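Long-range contacts in transferrin (Manduca sexta, PDB 6WB6), which binds one ferric ion per molecule together with a carbonate anion and transports iron in the insect Manduca sexta: residues V352-V357 against I381-Q386; N360-K365 against N629-N634; A392-V397 against T587-K592. All coordinates share one frame; numbering follows the deposited sequence.

Contact 1 (V352-V357 against I381-Q386); sequences VVRLCV and ILDCVQ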
# COMPACT_ATOMS: atom_id res chain seq x y z
N VAL A 352 3.06 -1.05 18.21
CA VAL A 352 1.70 -0.79 17.75
C VAL A 352 1.63 0.66 17.34
O VAL A 352 2.16 1.54 18.03
CB VAL A 352 0.66 -1.10 18.84
CG1 VAL A 352 -0.75 -0.64 18.42
CG2 VAL A 352 0.67 -2.58 19.18
N VAL A 353 1.01 0.92 16.20
CA VAL A 353 0.71 2.27 15.75
C VAL A 353 -0.80 2.47 15.89
O VAL A 353 -1.60 1.69 15.35
CB VAL A 353 1.21 2.50 14.33
CG1 VAL A 353 0.54 1.57 13.33
CG2 VAL A 353 1.02 3.95 13.91
N ARG A 354 -1.18 3.49 16.65
CA ARG A 354 -2.58 3.74 17.00
C ARG A 354 -3.07 4.88 16.13
O ARG A 354 -2.60 6.02 16.27
CB ARG A 354 -2.74 4.09 18.48
CG ARG A 354 -2.17 3.07 19.43
CD ARG A 354 -2.05 3.64 20.82
NE ARG A 354 -1.02 4.69 20.84
CZ ARG A 354 -0.78 5.49 21.88
NH1 ARG A 354 -1.50 5.38 22.99
NH2 ARG A 354 0.17 6.42 21.78
N LEU A 355 -3.97 4.57 15.21
CA LEU A 355 -4.59 5.59 14.37
C LEU A 355 -5.85 6.07 15.07
O LEU A 355 -6.67 5.25 15.50
CB LEU A 355 -4.95 5.05 13.00
CG LEU A 355 -5.84 5.99 12.17
CD1 LEU A 355 -5.13 7.29 11.85
CD2 LEU A 355 -6.34 5.31 10.89
N CYS A 356 -6.02 7.38 15.16
CA CYS A 356 -7.21 7.94 15.78
C CYS A 356 -8.26 8.14 14.69
O CYS A 356 -7.97 8.70 13.63
CB CYS A 356 -6.90 9.25 16.48
SG CYS A 356 -8.34 9.80 17.49
N VAL A 357 -9.46 7.62 14.95
CA VAL A 357 -10.59 7.74 14.04
C VAL A 357 -11.71 8.49 14.75
O VAL A 357 -11.78 8.53 15.98
CB VAL A 357 -11.08 6.36 13.57
CG1 VAL A 357 -9.95 5.58 12.93
CG2 VAL A 357 -11.62 5.59 14.75
N ILE A 381 1.82 -3.30 14.02
CA ILE A 381 0.41 -3.64 14.12
C ILE A 381 -0.39 -2.36 14.22
O ILE A 381 -0.02 -1.43 14.96
CB ILE A 381 0.17 -4.52 15.36
CG1 ILE A 381 0.86 -5.87 15.17
CG2 ILE A 381 -1.32 -4.72 15.62
CD1 ILE A 381 1.26 -6.52 16.48
N LEU A 382 -1.49 -2.31 13.50
CA LEU A 382 -2.35 -1.14 13.51
C LEU A 382 -3.38 -1.29 14.63
O LEU A 382 -4.12 -2.28 14.69
CB LEU A 382 -3.01 -0.95 12.15
CG LEU A 382 -3.99 0.21 11.98
CD1 LEU A 382 -3.27 1.54 12.01
CD2 LEU A 382 -4.72 0.03 10.67
N ASP A 383 -3.42 -0.32 15.52
CA ASP A 383 -4.52 -0.26 16.47
C ASP A 383 -5.39 0.93 16.12
O ASP A 383 -4.99 1.83 15.39
CB ASP A 383 -4.00 -0.19 17.89
CG ASP A 383 -5.08 -0.43 18.91
OD1 ASP A 383 -6.24 -0.70 18.50
OD2 ASP A 383 -4.77 -0.34 20.12
N CYS A 384 -6.62 0.87 16.61
CA CYS A 384 -7.67 1.82 16.27
C CYS A 384 -8.23 2.44 17.54
O CYS A 384 -8.63 1.71 18.46
CB CYS A 384 -8.77 1.11 15.47
SG CYS A 384 -8.12 0.22 14.02
N VAL A 385 -8.24 3.76 17.60
CA VAL A 385 -8.69 4.50 18.77
C VAL A 385 -9.65 5.59 18.33
O VAL A 385 -9.39 6.31 17.36
CB VAL A 385 -7.51 5.11 19.54
CG1 VAL A 385 -8.01 6.09 20.60
CG2 VAL A 385 -6.70 3.99 20.19
N GLN A 386 -10.77 5.71 19.03
CA GLN A 386 -11.89 6.51 18.55
C GLN A 386 -12.17 7.69 19.48
O GLN A 386 -12.46 7.50 20.67
CB GLN A 386 -13.15 5.67 18.41
CG GLN A 386 -14.17 6.32 17.48
CD GLN A 386 -15.57 5.91 17.76
OE1 GLN A 386 -15.81 4.90 18.43
NE2 GLN A 386 -16.52 6.68 17.28
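With CG1 anti to its backbone N (chi1 172°), Val-352 reaches across to Asp-383, and its CG1 stops 3.3 Å from CB of the aspartate, the two side chains crossing obliquely. At the other end of the pair, Val-357 has CG1 anti to its carbonyl carbon (chi1 -57°), which leaves CG2 between backbone N and carbonyl carbon; from there CG2 meets Gln-386 CG at 3.8 Å, the side chains crossing at about a right angle. Between these ends the main chains run parallel, joined by five hydrogen bonds. Val-353 N binds Ile-381 O at 2.8 Å, Asp-383 N returns to Val-353 O at 2.7 Å, and the same exchange passes through Leu-355 and Val-385 to Val-357 N. This is the sheet half of a beta-alpha-beta unit: strand 352-357, helix 360-375 and strand 381-386 follow one another in the second transferrin repeat, whose family is related to the periplasmic binding proteins. On the face carrying Val-353, Leu-355 and Leu-382, CD1 of Leu-382 lies 4.0 Å from Val-353 CG1 and 4.0 Å from Leu-355 CB. Cys-384, on that face too, is tied by a disulfide to Cys-366 of the helix. Arg-354 leaves from the other face beside Asp-383, its CG 4.0 Å from the aspartate CB, but its guanidinium leads away to a salt bridge with Asp-403.

Contact 2 (N360-K365 against N629-N634); sequences NVALSK and NVIFNN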
# COMPACT_ATOMS: atom_id res chain seq x y z
N ASN A 360 -17.76 5.55 14.35
CA ASN A 360 -17.90 4.11 14.51
C ASN A 360 -17.61 3.38 13.20
O ASN A 360 -17.01 2.29 13.21
CB ASN A 360 -19.31 3.73 14.99
CG ASN A 360 -19.61 4.20 16.39
OD1 ASN A 360 -18.70 4.45 17.18
ND2 ASN A 360 -20.89 4.31 16.72
N VAL A 361 -18.07 3.91 12.07
CA VAL A 361 -17.77 3.27 10.81
C VAL A 361 -16.26 3.30 10.57
O VAL A 361 -15.65 2.29 10.22
CB VAL A 361 -18.55 3.90 9.64
CG1 VAL A 361 -18.27 5.35 9.49
CG2 VAL A 361 -18.19 3.20 8.34
N ALA A 362 -15.64 4.46 10.79
CA ALA A 362 -14.19 4.54 10.62
C ALA A 362 -13.47 3.59 11.57
O ALA A 362 -12.51 2.91 11.18
CB ALA A 362 -13.73 5.97 10.82
N LEU A 363 -13.92 3.52 12.82
CA LEU A 363 -13.38 2.51 13.73
C LEU A 363 -13.47 1.11 13.12
O LEU A 363 -12.54 0.31 13.22
CB LEU A 363 -14.12 2.53 15.05
CG LEU A 363 -13.61 1.56 16.11
CD1 LEU A 363 -12.17 1.83 16.39
CD2 LEU A 363 -14.45 1.69 17.40
N SER A 364 -14.62 0.76 12.54
CA SER A 364 -14.74 -0.58 12.01
C SER A 364 -13.87 -0.76 10.78
O SER A 364 -13.33 -1.85 10.57
CB SER A 364 -16.20 -0.90 11.71
OG SER A 364 -16.74 0.10 10.88
N LYS A 365 -13.72 0.28 9.96
CA LYS A 365 -12.84 0.18 8.80
C LYS A 365 -11.39 0.04 9.24
O LYS A 365 -10.63 -0.76 8.68
CB LYS A 365 -13.02 1.40 7.88
CG LYS A 365 -12.21 1.31 6.58
CD LYS A 365 -12.42 2.47 5.63
CE LYS A 365 -11.45 2.38 4.46
NZ LYS A 365 -11.64 3.39 3.37
N ASN A 629 -15.21 8.02 1.81
CA ASN A 629 -14.19 8.87 2.38
C ASN A 629 -13.93 8.52 3.82
O ASN A 629 -13.52 9.38 4.60
CB ASN A 629 -14.58 10.34 2.25
CG ASN A 629 -14.85 10.72 0.84
OD1 ASN A 629 -14.21 10.20 -0.09
ND2 ASN A 629 -15.83 11.59 0.64
N VAL A 630 -14.18 7.27 4.17
CA VAL A 630 -13.89 6.78 5.51
C VAL A 630 -12.38 6.59 5.64
O VAL A 630 -11.79 5.80 4.90
CB VAL A 630 -14.64 5.48 5.80
CG1 VAL A 630 -14.50 5.13 7.25
CG2 VAL A 630 -16.13 5.63 5.43
N ILE A 631 -11.77 7.31 6.58
CA ILE A 631 -10.32 7.30 6.83
C ILE A 631 -9.57 7.93 5.66
O ILE A 631 -8.81 8.88 5.84
CB ILE A 631 -9.76 5.89 7.10
CG1 ILE A 631 -10.40 5.32 8.36
CG2 ILE A 631 -8.24 5.98 7.31
CD1 ILE A 631 -9.93 3.98 8.78
N PHE A 632 -9.77 7.40 4.46
CA PHE A 632 -9.17 7.97 3.26
C PHE A 632 -10.28 8.48 2.36
O PHE A 632 -11.40 7.95 2.37
CB PHE A 632 -8.31 6.93 2.49
CG PHE A 632 -7.28 6.20 3.37
CD1 PHE A 632 -6.11 6.82 3.75
CD2 PHE A 632 -7.53 4.92 3.82
CE1 PHE A 632 -5.20 6.20 4.57
CE2 PHE A 632 -6.62 4.27 4.63
CZ PHE A 632 -5.44 4.91 5.01
N ASN A 633 -9.98 9.50 1.57
CA ASN A 633 -10.93 9.90 0.56
C ASN A 633 -10.94 8.88 -0.56
O ASN A 633 -9.89 8.36 -0.95
CB ASN A 633 -10.60 11.27 0.02
CG ASN A 633 -10.87 12.34 1.03
OD1 ASN A 633 -12.00 12.53 1.43
ND2 ASN A 633 -9.81 13.02 1.49
N ASN A 634 -12.14 8.57 -1.07
CA ASN A 634 -12.26 7.64 -2.19
C ASN A 634 -11.39 8.07 -3.37
O ASN A 634 -10.98 7.22 -4.16
CB ASN A 634 -13.73 7.53 -2.64
CG ASN A 634 -14.61 6.75 -1.66
OD1 ASN A 634 -14.40 6.78 -0.44
ND2 ASN A 634 -15.62 6.08 -2.20
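Lys-365 lies extended over Val-630 and Ile-631, every torsion close to anti, and shows how one long side chain can serve two chemistries. Its CB starts among methyl groups, 4.1 Å from both Val-630 CG1 and Ile-631 CD1, and CG remains beside the same isoleucine methyl. CD moves on to the valine, 3.7 Å from Val-630 CB, while CE approaches Val-630 O. The tip ends the path with a hydrogen bond: NZ is 2.9 Å from Val-630 O, in the plane of that carbonyl, at a C=O...N angle of 152°. NZ also bonds Ile-620 O and sits at the edge of the Phe-632 ring. Nearer the start of the helix, Ala-362 takes Val-630 CG1 against its CA at 3.4 Å. The loop itself makes a classic gamma turn at Ile-631, closed by a weak bond from Phe-632 N to Val-630 O. A methionine in place of Lys-365 would probably leave the carbonyls of Val-630 and Ile-620 without their shared ammonium donor. Helix 360-375 and the loop before strand 638-641 are thus joined by aliphatic packing and by a buried ammonium group, whose charge is likely to be offset in part by the two carbonyl dipoles.

Contact 3 (A392-V397 against T587-K592); sequences ACLKSV and TWVAAK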
# COMPACT_ATOMS: atom_id res chain seq x y z
N ALA A 392 -10.58 16.32 18.80
CA ALA A 392 -10.29 15.39 19.89
C ALA A 392 -9.29 14.33 19.47
O ALA A 392 -8.56 13.81 20.32
CB ALA A 392 -11.57 14.71 20.38
N CYS A 393 -9.25 13.96 18.18
CA CYS A 393 -8.20 13.06 17.73
C CYS A 393 -6.85 13.76 17.78
O CYS A 393 -5.84 13.14 18.14
CB CYS A 393 -8.48 12.57 16.30
SG CYS A 393 -9.39 11.04 16.23
N LEU A 394 -6.81 15.03 17.39
CA LEU A 394 -5.56 15.77 17.44
C LEU A 394 -5.07 15.92 18.86
O LEU A 394 -3.89 15.70 19.15
CB LEU A 394 -5.74 17.14 16.79
CG LEU A 394 -6.06 17.08 15.30
CD1 LEU A 394 -6.45 18.47 14.87
CD2 LEU A 394 -4.86 16.53 14.50
N LYS A 395 -5.94 16.34 19.77
CA LYS A 395 -5.54 16.36 21.18
C LYS A 395 -5.02 15.01 21.60
O LYS A 395 -4.06 14.92 22.38
CB LYS A 395 -6.73 16.75 22.06
CG LYS A 395 -6.47 16.66 23.56
CD LYS A 395 -5.28 17.54 24.02
CE LYS A 395 -5.37 17.85 25.54
NZ LYS A 395 -4.08 18.36 26.15
N SER A 396 -5.66 13.93 21.14
CA SER A 396 -5.25 12.62 21.60
C SER A 396 -3.86 12.29 21.11
O SER A 396 -3.06 11.68 21.84
CB SER A 396 -6.25 11.56 21.16
OG SER A 396 -5.81 10.25 21.45
N VAL A 397 -3.53 12.65 19.87
CA VAL A 397 -2.16 12.44 19.40
C VAL A 397 -1.18 13.21 20.29
O VAL A 397 -0.17 12.67 20.75
CB VAL A 397 -2.03 12.83 17.91
CG1 VAL A 397 -0.58 12.61 17.39
CG2 VAL A 397 -2.99 11.98 17.04
N THR A 587 -4.12 14.85 5.47
CA THR A 587 -2.80 14.65 6.04
C THR A 587 -2.91 13.99 7.40
O THR A 587 -3.76 14.37 8.21
CB THR A 587 -2.09 15.96 6.24
OG1 THR A 587 -1.91 16.62 4.99
CG2 THR A 587 -0.77 15.73 6.89
N TRP A 588 -2.03 13.02 7.66
CA TRP A 588 -1.95 12.39 8.97
C TRP A 588 -0.81 13.01 9.75
O TRP A 588 0.30 13.19 9.23
CB TRP A 588 -1.78 10.87 8.84
CG TRP A 588 -3.06 10.26 8.35
CD1 TRP A 588 -3.98 9.60 9.09
CD2 TRP A 588 -3.56 10.26 6.99
NE1 TRP A 588 -5.03 9.19 8.29
CE2 TRP A 588 -4.80 9.60 7.00
CE3 TRP A 588 -3.08 10.76 5.77
CZ2 TRP A 588 -5.57 9.43 5.84
CZ3 TRP A 588 -3.85 10.58 4.61
CH2 TRP A 588 -5.08 9.93 4.67
N VAL A 589 -1.10 13.40 10.99
CA VAL A 589 -0.14 14.14 11.79
C VAL A 589 0.16 13.32 13.03
O VAL A 589 -0.65 12.51 13.49
CB VAL A 589 -0.64 15.55 12.17
CG1 VAL A 589 -0.94 16.34 10.94
CG2 VAL A 589 -1.83 15.47 13.08
N ALA A 590 1.35 13.55 13.58
CA ALA A 590 1.84 12.83 14.73
C ALA A 590 2.54 13.78 15.69
O ALA A 590 2.93 14.89 15.33
CB ALA A 590 2.82 11.72 14.32
N ALA A 591 2.69 13.32 16.93
CA ALA A 591 3.37 14.12 17.92
C ALA A 591 4.88 14.01 17.73
O ALA A 591 5.38 13.27 16.87
CB ALA A 591 2.96 13.71 19.32
N LYS A 592 5.60 14.74 18.57
CA LYS A 592 7.04 14.91 18.46
C LYS A 592 7.84 13.82 19.17
O LYS A 592 8.93 13.46 18.70
CB LYS A 592 7.45 16.26 19.07
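Leu-394 and Val-397, on one side of helix 390-399, pack against strand 587-590, which runs antiparallel to its neighbours 405-407 and 422-428, an example of helix-on-sheet layering in an alpha/beta domain of a transferrin lobe. The course of this inner strand is consistent with the paired strands that cross between the two domains of such lobes. The short axes approach to 8.9 Å at 36°, and no hydrogen bond passes between helix and strand. Contacts between side chains come first. Leu-394 CD2 meets Val-589 CG2 at 3.5 Å, the two chains crossing at a slant; Val-589 has CG1 anti to its carbonyl carbon (chi1 -58°), and CG2 is therefore the methyl between backbone N and carbonyl carbon. Ala-415 and Tyr-419 of helix 411-419 also touch Leu-394. A second group sets a side chain against the main chain. Val-397 CG1 sits against the backbone of Val-589 to Ala-591, 3.6 Å from Ala-590 CA and 3.9 Å from Val-589 O. Here the methyl packs mainly on main-chain atoms, with Ala-591 CB a little farther off at 4.2 Å. The CA atoms of Val-397 and Ala-591 are 6.0 Å apart. Ala-591 answers with its methyl, CB resting 3.6 Å from Val-397 O, while its N lies 3.4 Å from Val-397 CG1.

Overall arrangement
The three contacts build up one neighbourhood of the second transferrin repeat. Contacts 1 and 2 share the beta-alpha-beta unit, with centres 13 Å apart; Leu-363 of the helix packs its CD1 3.6 Å from Cys-384 CB of the strand pair. Contact 3 lies 11 Å from contact 1, centre to centre, and is tied to it covalently by the disulfide between Cys-356 SG and Cys-393 SG. Trp-588 connects all three: its CD1 is 3.8 Å from Leu-355 CD1, and its CZ2 is 3.4 Å from Phe-632 CD1, although the centres of contacts 2 and 3 are 17 Å apart. The ferric ion and carbonate lie away from these contacts, bound by residues of the first repeat, among them Tyr-90 and Tyr-204.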